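Local coordinates for protein probable uracil-DNA glycosylase (Acanthamoeba polyphaga mimivirus, PDB 5X55) that is a probable viral uracil-DNA glycosylase, a member of that superfamily with an alpha/beta fold built around a parallel four-stranded sheet, at residues 126-131 against 169-174; 152-157 against 270-275; 175-180 against 246-251; 317-322 against 343-348. All blocks are in the same frame, centred on the assembly; numbering follows the deposited sequence.

Interaction 1 (126-131 against 169-174); sequences KLLLFR and ELLFNT
Leu128, which ends a 3-10 turn, and Leu129 just after it run past the type I beta turn Leu170-Asn173 with CA separations of 5.9 Å from Leu128 to Glu169 and 6.3 Å from Leu129 to Phe172. No direct hydrogen bond joins 126-131 to 169-174. A water spans the gap instead: it donates to Leu128 O at 2.6 Å and accepts from Phe172 N. Leu128 O also takes a hydrogen bond from Asn176 ND2, so two donors hold this buried carbonyl. The same oxygen lies over the centre of the Phe130 ring, 3.8 Å above its plane, while the edge of the Phe172 ring approaches it through CD2. The apolar packing lies beside this water bridge. Leu128 CG is anti to its own carbonyl carbon (chi1 -55°), and beyond it CD1 meets Leu171 CD2 at 3.8 Å; Leu128 CB lies 4.0 Å from Phe172 CD2. Leu171 CD2 also covers one face of the Phe172 ring, displaced toward the rim, so this one methyl touches both Leu128 and the Phe172 ring. Toward Glu169, the ring atom Phe130 CE2 is 3.9 Å from Glu169 O, and that oxygen sits near the plane of the ring. The Glu169 carboxylate turns to other partners, a salt bridge with Arg96 and the backbone N of Lys112. Helix 135-142 adds Phe135 and Phe138 against Leu129, and Tyr101 of helix 98-102 meets the Phe130 ring. Phe172 is the N-cap residue of helix 173-177, whose Thr174 packs on strand 251-255.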
loop_
_atom_site.group_PDB
_atom_site.type_symbol
_atom_site.label_atom_id
_atom_site.label_comp_id
_atom_site.label_asym_id
_atom_site.label_seq_id
_atom_site.Cartn_x
_atom_site.Cartn_y
_atom_site.Cartn_z
ATOM N N LYS A 126 -9.428 -11.026 -11.224
ATOM C CA LYS A 126 -8.560 -10.913 -12.401
ATOM C C LYS A 126 -8.967 -9.749 -13.310
ATOM O O LYS A 126 -8.104 -9.058 -13.866
ATOM C CB LYS A 126 -8.561 -12.233 -13.173
ATOM C CG LYS A 126 -8.000 -12.139 -14.588
ATOM C CD LYS A 126 -6.489 -11.952 -14.623
ATOM C CE LYS A 126 -6.061 -11.095 -15.826
ATOM N NZ LYS A 126 -6.518 -11.616 -17.163
ATOM N N LEU A 127 -10.272 -9.492 -13.446
ATOM C CA LEU A 127 -10.769 -8.392 -14.269
ATOM C C LEU A 127 -10.433 -7.020 -13.708
ATOM O O LEU A 127 -10.607 -6.026 -14.415
ATOM C CB LEU A 127 -12.282 -8.487 -14.439
ATOM C CG LEU A 127 -12.787 -9.750 -15.122
ATOM C CD1 LEU A 127 -14.294 -9.648 -15.291
ATOM C CD2 LEU A 127 -12.091 -9.912 -16.460
ATOM N N LEU A 128 -9.968 -6.942 -12.467
ATOM C CA LEU A 128 -9.566 -5.689 -11.851
ATOM C C LEU A 128 -8.082 -5.393 -12.037
ATOM O O LEU A 128 -7.596 -4.366 -11.552
ATOM C CB LEU A 128 -9.922 -5.729 -10.364
ATOM C CG LEU A 128 -11.401 -6.054 -10.181
ATOM C CD1 LEU A 128 -11.745 -6.147 -8.715
ATOM C CD2 LEU A 128 -12.255 -5.003 -10.898
ATOM N N LEU A 129 -7.365 -6.252 -12.744
ATOM C CA LEU A 129 -5.930 -6.108 -12.969
ATOM C C LEU A 129 -5.692 -5.758 -14.437
ATOM O O LEU A 129 -5.754 -6.631 -15.304
ATOM C CB LEU A 129 -5.231 -7.399 -12.574
ATOM C CG LEU A 129 -3.714 -7.388 -12.625
ATOM C CD1 LEU A 129 -3.161 -6.395 -11.611
ATOM C CD2 LEU A 129 -3.253 -8.801 -12.360
ATOM N N PHE A 130 -5.396 -4.481 -14.711
ATOM C CA PHE A 130 -5.260 -3.954 -16.073
ATOM C C PHE A 130 -3.823 -3.936 -16.592
ATOM O O PHE A 130 -3.597 -3.489 -17.725
ATOM C CB PHE A 130 -5.826 -2.528 -16.148
ATOM C CG PHE A 130 -7.104 -2.332 -15.365
ATOM C CD1 PHE A 130 -8.150 -3.264 -15.446
ATOM C CD2 PHE A 130 -7.256 -1.232 -14.527
ATOM C CE1 PHE A 130 -9.344 -3.088 -14.723
ATOM C CE2 PHE A 130 -8.447 -1.048 -13.784
ATOM C CZ PHE A 130 -9.493 -1.980 -13.884
ATOM N N ARG A 131 -2.844 -4.381 -15.801
ATOM C CA ARG A 131 -1.441 -4.271 -16.195
ATOM C C ARG A 131 -0.894 -5.658 -16.524
ATOM O O ARG A 131 -0.729 -6.485 -15.612
ATOM C CB ARG A 131 -0.622 -3.601 -15.086
ATOM C CG ARG A 131 0.861 -3.417 -15.369
ATOM C CD ARG A 131 1.154 -2.332 -16.433
ATOM N NE ARG A 131 0.856 -0.986 -15.960
ATOM C CZ ARG A 131 1.172 0.125 -16.626
ATOM N NH1 ARG A 131 1.809 0.037 -17.784
ATOM N NH2 ARG A 131 0.856 1.327 -16.139
ATOM N N GLU A 169 -12.385 -0.832 -9.326
ATOM C CA GLU A 169 -11.460 -0.301 -10.313
ATOM C C GLU A 169 -10.241 0.339 -9.667
ATOM O O GLU A 169 -9.270 0.630 -10.374
ATOM C CB GLU A 169 -12.160 0.718 -11.214
ATOM C CG GLU A 169 -13.375 0.163 -11.971
ATOM C CD GLU A 169 -14.071 1.226 -12.826
ATOM O OE1 GLU A 169 -13.639 1.427 -13.993
ATOM O OE2 GLU A 169 -15.029 1.872 -12.328
ATOM N N LEU A 170 -10.259 0.553 -8.349
ATOM C CA LEU A 170 -9.090 1.037 -7.624
ATOM C C LEU A 170 -8.413 -0.039 -6.782
ATOM O O LEU A 170 -7.358 0.229 -6.196
ATOM C CB LEU A 170 -9.480 2.205 -6.726
ATOM C CG LEU A 170 -10.153 3.354 -7.450
ATOM C CD1 LEU A 170 -10.535 4.429 -6.442
ATOM C CD2 LEU A 170 -9.191 3.891 -8.493
ATOM N N LEU A 171 -8.988 -1.240 -6.715
ATOM C CA LEU A 171 -8.508 -2.278 -5.805
ATOM C C LEU A 171 -7.014 -2.553 -5.969
ATOM O O LEU A 171 -6.275 -2.697 -4.985
ATOM C CB LEU A 171 -9.302 -3.563 -6.042
ATOM C CG LEU A 171 -8.836 -4.741 -5.187
ATOM C CD1 LEU A 171 -9.068 -4.408 -3.724
ATOM C CD2 LEU A 171 -9.551 -6.018 -5.590
ATOM N N PHE A 172 -6.557 -2.665 -7.210
ATOM C CA PHE A 172 -5.176 -3.022 -7.499
ATOM C C PHE A 172 -4.414 -1.831 -8.084
ATOM O O PHE A 172 -3.518 -2.003 -8.915
ATOM C CB PHE A 172 -5.126 -4.220 -8.446
ATOM C CG PHE A 172 -5.603 -5.521 -7.840
ATOM C CD1 PHE A 172 -5.181 -5.923 -6.581
ATOM C CD2 PHE A 172 -6.467 -6.357 -8.552
ATOM C CE1 PHE A 172 -5.620 -7.148 -6.023
ATOM C CE2 PHE A 172 -6.912 -7.570 -8.013
ATOM C CZ PHE A 172 -6.475 -7.969 -6.737
ATOM N N ASN A 173 -4.776 -0.626 -7.636
ATOM C CA ASN A 173 -4.301 0.628 -8.223
ATOM C C ASN A 173 -2.782 0.680 -8.353
ATOM O O ASN A 173 -2.244 1.010 -9.422
ATOM C CB ASN A 173 -4.794 1.793 -7.363
ATOM C CG ASN A 173 -5.130 3.014 -8.172
ATOM O OD1 ASN A 173 -5.132 2.990 -9.405
ATOM N ND2 ASN A 173 -5.447 4.096 -7.480
ATOM N N THR A 174 -2.069 0.395 -7.262
ATOM C CA THR A 174 -0.612 0.495 -7.302
ATOM C C THR A 174 -0.013 -0.486 -8.301
ATOM O O THR A 174 0.957 -0.156 -8.992
ATOM C CB THR A 174 -0.023 0.275 -5.914
ATOM O OG1 THR A 174 -0.663 1.168 -4.996
ATOM C CG2 THR A 174 1.462 0.600 -5.929
HETATM O O HOH W 1 -8.163 -2.706 -9.645
#

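Interaction 2 (152-157 against 270-275)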
loop_
_atom_site.group_PDB
_atom_site.type_symbol
_atom_site.label_atom_id
_atom_site.label_comp_id
_atom_site.label_asym_id
_atom_site.label_seq_id
_atom_site.Cartn_x
_atom_site.Cartn_y
_atom_site.Cartn_z
ATOM N N SER A 152 -14.728 -16.199 -2.843
ATOM C CA SER A 152 -15.963 -16.586 -2.161
ATOM C C SER A 152 -16.304 -15.619 -1.044
ATOM O O SER A 152 -17.458 -15.206 -0.905
ATOM C CB SER A 152 -15.853 -18.008 -1.594
ATOM O OG SER A 152 -16.123 -18.971 -2.591
ATOM N N LYS A 153 -15.317 -15.269 -0.212
ATOM C CA LYS A 153 -15.585 -14.353 0.892
ATOM C C LYS A 153 -15.985 -12.976 0.379
ATOM O O LYS A 153 -16.936 -12.373 0.898
ATOM C CB LYS A 153 -14.372 -14.253 1.808
ATOM C CG LYS A 153 -13.908 -15.584 2.333
ATOM C CD LYS A 153 -12.914 -15.416 3.457
ATOM C CE LYS A 153 -11.928 -16.574 3.477
ATOM N NZ LYS A 153 -10.677 -16.176 4.189
ATOM N N LEU A 154 -15.286 -12.469 -0.650
ATOM C CA LEU A 154 -15.670 -11.173 -1.209
ATOM C C LEU A 154 -17.087 -11.233 -1.779
ATOM O O LEU A 154 -17.886 -10.305 -1.582
ATOM C CB LEU A 154 -14.648 -10.716 -2.279
ATOM C CG LEU A 154 -13.189 -10.552 -1.789
ATOM C CD1 LEU A 154 -12.159 -10.195 -2.895
ATOM C CD2 LEU A 154 -13.100 -9.537 -0.646
ATOM N N SER A 155 -17.431 -12.329 -2.469
ATOM C CA SER A 155 -18.787 -12.452 -3.001
ATOM C C SER A 155 -19.814 -12.479 -1.878
ATOM O O SER A 155 -20.906 -11.914 -2.012
ATOM C CB SER A 155 -18.924 -13.710 -3.861
ATOM O OG SER A 155 -18.196 -13.607 -5.073
ATOM N N SER A 156 -19.478 -13.126 -0.759
ATOM C CA SER A 156 -20.400 -13.160 0.372
ATOM C C SER A 156 -20.571 -11.777 0.987
ATOM O O SER A 156 -21.679 -11.421 1.401
ATOM C CB SER A 156 -19.934 -14.186 1.415
ATOM O OG SER A 156 -18.983 -13.654 2.321
ATOM N N TYR A 157 -19.503 -10.963 1.034
ATOM C CA TYR A 157 -19.678 -9.582 1.494
ATOM C C TYR A 157 -20.609 -8.808 0.569
ATOM O O TYR A 157 -21.397 -7.973 1.026
ATOM C CB TYR A 157 -18.340 -8.840 1.591
ATOM C CG TYR A 157 -17.259 -9.459 2.449
ATOM C CD1 TYR A 157 -17.556 -10.312 3.509
ATOM C CD2 TYR A 157 -15.927 -9.187 2.188
ATOM C CE1 TYR A 157 -16.520 -10.874 4.289
ATOM C CE2 TYR A 157 -14.901 -9.740 2.944
ATOM C CZ TYR A 157 -15.190 -10.571 3.989
ATOM O OH TYR A 157 -14.126 -11.093 4.718
ATOM N N ARG A 270 -7.853 -10.914 7.965
ATOM C CA ARG A 270 -7.419 -12.266 7.622
ATOM C C ARG A 270 -7.568 -12.528 6.132
ATOM O O ARG A 270 -6.774 -13.280 5.552
ATOM C CB ARG A 270 -8.218 -13.322 8.398
ATOM C CG ARG A 270 -8.129 -13.282 9.924
ATOM C CD ARG A 270 -6.930 -14.054 10.465
ATOM N NE ARG A 270 -5.990 -13.137 11.106
ATOM C CZ ARG A 270 -5.981 -12.845 12.406
ATOM N NH1 ARG A 270 -6.861 -13.429 13.250
ATOM N NH2 ARG A 270 -5.081 -11.963 12.861
ATOM N N THR A 271 -8.542 -11.863 5.509
ATOM C CA THR A 271 -8.961 -12.149 4.138
ATOM C C THR A 271 -7.806 -12.177 3.136
ATOM O O THR A 271 -7.758 -13.059 2.274
ATOM C CB THR A 271 -10.005 -11.108 3.738
ATOM O OG1 THR A 271 -11.082 -11.168 4.682
ATOM C CG2 THR A 271 -10.531 -11.356 2.337
ATOM N N TRP A 272 -6.855 -11.248 3.238
ATOM C CA TRP A 272 -5.855 -11.073 2.181
ATOM C C TRP A 272 -4.466 -11.602 2.525
ATOM O O TRP A 272 -3.534 -11.399 1.731
ATOM C CB TRP A 272 -5.746 -9.596 1.802
ATOM C CG TRP A 272 -7.010 -9.061 1.191
ATOM C CD1 TRP A 272 -8.056 -8.484 1.842
ATOM C CD2 TRP A 272 -7.347 -9.058 -0.201
ATOM N NE1 TRP A 272 -9.028 -8.125 0.940
ATOM C CE2 TRP A 272 -8.618 -8.479 -0.321
ATOM C CE3 TRP A 272 -6.696 -9.507 -1.361
ATOM C CZ2 TRP A 272 -9.250 -8.318 -1.553
ATOM C CZ3 TRP A 272 -7.324 -9.354 -2.583
ATOM C CH2 TRP A 272 -8.582 -8.758 -2.671
ATOM N N GLU A 273 -4.305 -12.291 3.664
ATOM C CA GLU A 273 -2.968 -12.602 4.174
ATOM C C GLU A 273 -2.192 -13.500 3.216
ATOM O O GLU A 273 -0.993 -13.286 2.989
ATOM C CB GLU A 273 -3.058 -13.254 5.568
ATOM C CG GLU A 273 -3.480 -12.298 6.712
ATOM C CD GLU A 273 -3.441 -12.930 8.122
ATOM O OE1 GLU A 273 -3.867 -14.097 8.315
ATOM O OE2 GLU A 273 -2.974 -12.242 9.053
ATOM N N SER A 274 -2.851 -14.510 2.638
ATOM C CA SER A 274 -2.123 -15.391 1.733
ATOM C C SER A 274 -1.807 -14.687 0.417
ATOM O O SER A 274 -0.740 -14.902 -0.168
ATOM C CB SER A 274 -2.919 -16.675 1.476
ATOM O OG SER A 274 -3.181 -17.342 2.689
ATOM N N PHE A 275 -2.731 -13.865 -0.068
ATOM C CA PHE A 275 -2.478 -13.108 -1.287
ATOM C C PHE A 275 -1.299 -12.170 -1.097
ATOM O O PHE A 275 -0.378 -12.147 -1.915
ATOM C CB PHE A 275 -3.737 -12.335 -1.691
ATOM C CG PHE A 275 -3.591 -11.559 -2.974
ATOM C CD1 PHE A 275 -3.813 -12.174 -4.195
ATOM C CD2 PHE A 275 -3.245 -10.213 -2.951
ATOM C CE1 PHE A 275 -3.693 -11.463 -5.395
ATOM C CE2 PHE A 275 -3.127 -9.487 -4.132
ATOM C CZ PHE A 275 -3.342 -10.114 -5.365
#
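Thr271 is the first residue of 270-275 to grip helix 146-159, and its hydroxyl meets that of Tyr157 tip to tip in a hydrogen bond of 3.0 Å between OG1 and OH. Thr271 OG1 lies near the plane of the Tyr157 ring, at its edge. Thr271 OG1 is anti to its carbonyl carbon (chi1 -57°), which puts CG2 anti to the backbone N; that methyl approaches Leu154 CD2 at 4.3 Å. Lys153 reaches the same residue more loosely, with NZ 4.4 Å from Thr271 CA. Lys153 O lies 3.3 Å above one face of the Tyr157 ring, toward the rim; His268 stacks with the ring. Lys153 O is itself occupied by two donors, Tyr157 N and Ser156 OG. The arrangement is a helix side docked against a helix start: residues 270-273 form a type I turn, and Trp272 stands at the N-cap position of helix 273-286. The Trp272 side chain crosses Leu154 at about a right angle, with CZ2 3.7 Å from Leu154 CD1 and CH2 3.9 Å from the same methyl. The indole NE1, separated from CZ2 only by CE2, is hydrogen-bonded to Thr259 OG1, and Leu125 and Leu150 pack nearby. Within the same segment, Trp272 CZ3 lies 4.2 Å above the plane of the Phe275 ring, toward its rim.

Interaction 3 (175-180 against 246-251); sequences MNVLPP and WILQGT
Leu178 presses its branch against a helix end rather than against side chains: CG and CD1 each lie 3.4 Å from Ile247 O, and CD1 is 3.5 Å from Gly250 CA. Chi1 of -88° carries CG well past the staggered position beside the backbone N. The surface it meets is a Schellman motif, in which Gly250 N bonds to Ile247 O and Thr251 N to Trp246 O, with Gly250 as the C-prime residue at a phi of 101°. That positive phi is one at which a CB would crowd the carbonyl O of Gln249. Trp246 O carries a second bond, 2.8 Å from Thr251 OG1, which comes from above the carbonyl plane and from the same face as Thr251 N. Next to Leu178, Val177 supplies ordinary apolar packing: its CG1 touches Leu248 CD2 at 3.8 Å and Ile247 CG2 at 3.9 Å, crossing both side chains at about a right angle. The contact thus joins the C-terminal ends of helices 173-177 and 244-248. Ile98 and Ile102 of helix 98-102 pack on Val177, and backbone hydrogen bonds tie Gly250 to Lys184 and Val185 where strands 251-255 and 185-189 begin.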
loop_
_atom_site.group_PDB
_atom_site.type_symbol
_atom_site.label_atom_id
_atom_site.label_comp_id
_atom_site.label_asym_id
_atom_site.label_seq_id
_atom_site.Cartn_x
_atom_site.Cartn_y
_atom_site.Cartn_z
ATOM N N MET A 175 -0.585 -1.686 -8.405
ATOM C CA MET A 175 -0.106 -2.662 -9.390
ATOM C C MET A 175 -0.453 -2.240 -10.807
ATOM O O MET A 175 0.300 -2.529 -11.741
ATOM C CB MET A 175 -0.692 -4.053 -9.101
ATOM C CG MET A 175 -0.202 -4.635 -7.756
ATOM S SD MET A 175 -1.237 -5.914 -7.021
ATOM C CE MET A 175 -0.973 -7.256 -8.183
ATOM N N ASN A 176 -1.586 -1.568 -10.992
ATOM C CA ASN A 176 -1.932 -1.108 -12.327
ATOM C C ASN A 176 -1.041 0.044 -12.762
ATOM O O ASN A 176 -0.788 0.205 -13.962
ATOM C CB ASN A 176 -3.414 -0.736 -12.380
ATOM C CG ASN A 176 -4.310 -1.975 -12.351
ATOM O OD1 ASN A 176 -3.970 -2.990 -12.957
ATOM N ND2 ASN A 176 -5.433 -1.907 -11.630
ATOM N N VAL A 177 -0.531 0.836 -11.816
ATOM C CA VAL A 177 0.462 1.838 -12.192
ATOM C C VAL A 177 1.823 1.192 -12.428
ATOM O O VAL A 177 2.505 1.520 -13.394
ATOM C CB VAL A 177 0.563 2.954 -11.136
ATOM C CG1 VAL A 177 1.697 3.896 -11.510
ATOM C CG2 VAL A 177 -0.730 3.718 -11.020
ATOM N N LEU A 178 2.247 0.267 -11.566
ATOM C CA LEU A 178 3.641 -0.194 -11.549
ATOM C C LEU A 178 3.782 -1.658 -11.901
ATOM O O LEU A 178 3.430 -2.522 -11.073
ATOM C CB LEU A 178 4.259 0.022 -10.176
ATOM C CG LEU A 178 4.914 1.351 -9.864
ATOM C CD1 LEU A 178 5.531 1.256 -8.462
ATOM C CD2 LEU A 178 5.943 1.632 -10.940
ATOM N N PRO A 179 4.326 -2.003 -13.063
ATOM C CA PRO A 179 4.735 -3.385 -13.283
ATOM C C PRO A 179 5.780 -3.789 -12.273
ATOM O O PRO A 179 6.544 -2.941 -11.760
ATOM C CB PRO A 179 5.290 -3.366 -14.716
ATOM C CG PRO A 179 5.570 -1.946 -15.011
ATOM C CD PRO A 179 4.580 -1.151 -14.237
ATOM N N PRO A 180 5.849 -5.078 -11.917
ATOM C CA PRO A 180 6.785 -5.498 -10.855
ATOM C C PRO A 180 8.232 -5.134 -11.145
ATOM O O PRO A 180 8.979 -4.791 -10.218
ATOM C CB PRO A 180 6.589 -7.020 -10.781
ATOM C CG PRO A 180 5.885 -7.408 -12.032
ATOM C CD PRO A 180 5.122 -6.206 -12.524
ATOM N N TRP A 246 4.818 9.805 -6.293
ATOM C CA TRP A 246 5.757 8.815 -5.782
ATOM C C TRP A 246 5.534 7.465 -6.431
ATOM O O TRP A 246 6.494 6.743 -6.734
ATOM C CB TRP A 246 5.621 8.679 -4.261
ATOM C CG TRP A 246 5.855 9.924 -3.501
ATOM C CD1 TRP A 246 6.305 11.126 -3.991
ATOM C CD2 TRP A 246 5.643 10.114 -2.102
ATOM N NE1 TRP A 246 6.386 12.041 -2.981
ATOM C CE2 TRP A 246 5.981 11.447 -1.807
ATOM C CE3 TRP A 246 5.196 9.279 -1.068
ATOM C CZ2 TRP A 246 5.872 11.974 -0.525
ATOM C CZ3 TRP A 246 5.098 9.795 0.210
ATOM C CH2 TRP A 246 5.431 11.135 0.471
ATOM N N ILE A 247 4.271 7.089 -6.613
ATOM C CA ILE A 247 3.965 5.757 -7.112
ATOM C C ILE A 247 4.383 5.635 -8.562
ATOM O O ILE A 247 4.950 4.612 -8.969
ATOM C CB ILE A 247 2.473 5.455 -6.906
ATOM C CG1 ILE A 247 2.150 5.456 -5.407
ATOM C CG2 ILE A 247 2.050 4.130 -7.595
ATOM C CD1 ILE A 247 0.679 5.624 -5.145
ATOM N N LEU A 248 4.152 6.688 -9.357
ATOM C CA LEU A 248 4.559 6.663 -10.762
ATOM C C LEU A 248 6.065 6.480 -10.919
ATOM O O LEU A 248 6.517 5.963 -11.946
ATOM C CB LEU A 248 4.109 7.941 -11.454
ATOM C CG LEU A 248 2.610 8.005 -11.738
ATOM C CD1 LEU A 248 2.112 9.449 -11.771
ATOM C CD2 LEU A 248 2.286 7.276 -13.053
ATOM N N GLN A 249 6.850 6.885 -9.915
ATOM C CA GLN A 249 8.305 6.782 -9.934
ATOM C C GLN A 249 8.822 5.509 -9.273
ATOM O O GLN A 249 10.022 5.410 -8.994
ATOM C CB GLN A 249 8.939 8.002 -9.257
ATOM C CG GLN A 249 8.623 9.362 -9.937
ATOM C CD GLN A 249 9.166 10.535 -9.145
ATOM O OE1 GLN A 249 10.374 10.789 -9.125
ATOM N NE2 GLN A 249 8.280 11.229 -8.442
ATOM N N GLY A 250 7.956 4.538 -9.012
ATOM C CA GLY A 250 8.391 3.256 -8.510
ATOM C C GLY A 250 8.223 3.023 -7.021
ATOM O O GLY A 250 8.799 2.061 -6.504
ATOM N N THR A 251 7.448 3.849 -6.319
ATOM C CA THR A 251 7.134 3.598 -4.918
ATOM C C THR A 251 5.881 2.719 -4.854
ATOM O O THR A 251 4.768 3.186 -5.127
ATOM C CB THR A 251 6.948 4.904 -4.147
ATOM O OG1 THR A 251 7.951 5.843 -4.553
ATOM C CG2 THR A 251 7.115 4.642 -2.649
#

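Interaction 4 (317-322 against 343-348)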
loop_
_atom_site.group_PDB
_atom_site.type_symbol
_atom_site.label_atom_id
_atom_site.label_comp_id
_atom_site.label_asym_id
_atom_site.label_seq_id
_atom_site.Cartn_x
_atom_site.Cartn_y
_atom_site.Cartn_z
ATOM N N SER A 317 8.989 3.083 13.942
ATOM C CA SER A 317 7.593 3.077 14.347
ATOM C C SER A 317 6.720 3.715 13.262
ATOM O O SER A 317 7.197 4.357 12.316
ATOM C CB SER A 317 7.399 3.818 15.672
ATOM O OG SER A 317 7.309 5.227 15.465
ATOM N N HIS A 318 5.415 3.549 13.443
ATOM C CA HIS A 318 4.428 4.023 12.490
ATOM C C HIS A 318 4.245 5.538 12.601
ATOM O O HIS A 318 4.339 6.106 13.697
ATOM C CB HIS A 318 3.100 3.316 12.750
ATOM C CG HIS A 318 2.082 3.475 11.659
ATOM N ND1 HIS A 318 1.245 4.566 11.575
ATOM C CD2 HIS A 318 1.733 2.657 10.637
ATOM C CE1 HIS A 318 0.432 4.422 10.544
ATOM N NE2 HIS A 318 0.713 3.277 9.951
ATOM N N PRO A 319 3.957 6.212 11.484
ATOM C CA PRO A 319 3.802 7.675 11.512
ATOM C C PRO A 319 2.501 8.162 12.105
ATOM O O PRO A 319 2.317 9.382 12.198
ATOM C CB PRO A 319 3.870 8.062 10.025
ATOM C CG PRO A 319 3.369 6.871 9.317
ATOM C CD PRO A 319 3.947 5.703 10.100
ATOM N N SER A 320 1.570 7.283 12.469
ATOM C CA SER A 320 0.333 7.767 13.059
ATOM C C SER A 320 0.649 8.561 14.328
ATOM O O SER A 320 1.680 8.326 14.963
ATOM C CB SER A 320 -0.597 6.607 13.382
ATOM O OG SER A 320 -0.513 6.271 14.756
ATOM N N PRO A 321 -0.196 9.530 14.703
ATOM C CA PRO A 321 0.114 10.356 15.890
ATOM C C PRO A 321 0.279 9.564 17.182
ATOM O O PRO A 321 0.948 10.046 18.108
ATOM C CB PRO A 321 -1.078 11.330 15.979
ATOM C CG PRO A 321 -2.073 10.877 14.956
ATOM C CD PRO A 321 -1.312 10.091 13.922
ATOM N N TYR A 322 -0.289 8.365 17.273
ATOM C CA TYR A 322 -0.141 7.578 18.487
ATOM C C TYR A 322 1.239 6.942 18.622
ATOM O O TYR A 322 1.605 6.537 19.723
ATOM C CB TYR A 322 -1.248 6.514 18.552
ATOM C CG TYR A 322 -2.581 7.097 19.001
ATOM C CD1 TYR A 322 -2.622 8.180 19.858
ATOM C CD2 TYR A 322 -3.788 6.584 18.562
ATOM C CE1 TYR A 322 -3.823 8.743 20.277
ATOM C CE2 TYR A 322 -5.014 7.133 18.982
ATOM C CZ TYR A 322 -5.019 8.216 19.838
ATOM O OH TYR A 322 -6.204 8.780 20.259
ATOM N N PRO A 343 13.675 2.738 16.188
ATOM C CA PRO A 343 13.494 4.162 16.496
ATOM C C PRO A 343 12.121 4.681 16.102
ATOM O O PRO A 343 11.378 4.059 15.337
ATOM C CB PRO A 343 14.592 4.846 15.670
ATOM C CG PRO A 343 14.936 3.860 14.589
ATOM C CD PRO A 343 14.775 2.509 15.229
ATOM N N SER A 344 11.794 5.853 16.649
ATOM C CA SER A 344 10.554 6.530 16.310
ATOM C C SER A 344 10.572 7.025 14.863
ATOM O O SER A 344 11.616 7.378 14.307
ATOM C CB SER A 344 10.308 7.718 17.244
ATOM O OG SER A 344 11.246 8.742 17.014
ATOM N N PHE A 345 9.378 7.079 14.273
ATOM C CA PHE A 345 9.245 7.503 12.888
ATOM C C PHE A 345 9.891 8.860 12.653
ATOM O O PHE A 345 10.625 9.043 11.674
ATOM C CB PHE A 345 7.766 7.550 12.491
ATOM C CG PHE A 345 7.549 8.021 11.077
ATOM C CD1 PHE A 345 7.427 9.386 10.787
ATOM C CD2 PHE A 345 7.529 7.100 10.029
ATOM C CE1 PHE A 345 7.257 9.810 9.474
ATOM C CE2 PHE A 345 7.366 7.514 8.718
ATOM C CZ PHE A 345 7.218 8.870 8.437
ATOM N N ASN A 346 9.619 9.830 13.523
ATOM C CA ASN A 346 10.057 11.190 13.225
ATOM C C ASN A 346 11.548 11.413 13.457
ATOM O O ASN A 346 12.033 12.509 13.177
ATOM C CB ASN A 346 9.232 12.233 14.012
ATOM C CG ASN A 346 9.383 12.129 15.537
ATOM O OD1 ASN A 346 10.137 11.310 16.070
ATOM N ND2 ASN A 346 8.654 12.993 16.244
ATOM N N SER A 347 12.287 10.410 13.923
ATOM C CA SER A 347 13.723 10.545 14.130
ATOM C C SER A 347 14.561 9.927 13.013
ATOM O O SER A 347 15.776 10.126 13.002
ATOM C CB SER A 347 14.129 9.915 15.475
ATOM O OG SER A 347 14.154 8.499 15.382
ATOM N N VAL A 348 13.950 9.188 12.079
ATOM C CA VAL A 348 14.666 8.490 11.013
ATOM C C VAL A 348 14.492 9.259 9.719
ATOM O O VAL A 348 13.401 9.769 9.421
ATOM C CB VAL A 348 14.160 7.042 10.841
ATOM C CG1 VAL A 348 14.918 6.330 9.718
ATOM C CG2 VAL A 348 14.260 6.260 12.140
#
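The loop that follows strand 312-316, an outermost strand of the parallel sheet, meets the 3-10 turn 345-347 through Ser317 and Pro319. Ser317 N donates to Pro343 O at 2.9 Å. Ser317 OG, placed between the backbone N and the carbonyl carbon (chi1 82°), accepts from Phe345 N at 3.0 Å. The same hydroxyl is hydrogen-bonded to Ser323 O and Asn326 O, so it joins its own loop to the backbone of 343-348. Residues 318-321 spell His-Pro-Ser-Pro, as in the conserved loop of family-1 uracil-DNA glycosylases, and the shape is held internally: Ser320 N bonds to His318 ND1 at 2.9 Å, tilted 19° out of the imidazole plane, and Ser320 OG accepts from Tyr322 N in an ST turn. Within this loop Pro319 gives the apolar half of the contact. Its CB stands over the centre of the Phe345 ring, 3.5 Å from the centroid and 2° off the normal, a CH-pi contact, while Pro319 CD reaches the ring atom CD2 at 3.8 Å. Phe345 CB lies 3.2 Å from Ser317 O, which approaches the ring at its edge. His350 stacks on Phe345, and Trp295 of strand 291-295 meets it edge-to-face.

Interactions 1 and 3 share helix 173-177, with centres 12 Å apart, and touch directly: Phe130 N reaches Asn176 OD1 at 2.7 Å and Arg131 NE reaches Asn176 O at 2.8 Å. Interaction 2, centred 16 Å from interaction 1, joins it by packing, with Phe172 CE1 3.8 Å from Phe275 CZ. Their segments alternate along the chain, whereas interaction 3 is nested in the loop closed by interaction 2. Interactions 1, 2 and 3 thus form a series of contacts with interaction 1 in the middle. Interaction 4 comes last in sequence, about 31 Å from interaction 1 between centres and on the opposite side of the chain's centre; it touches none of the others, its nearest atoms being about 8 Å from interaction 3.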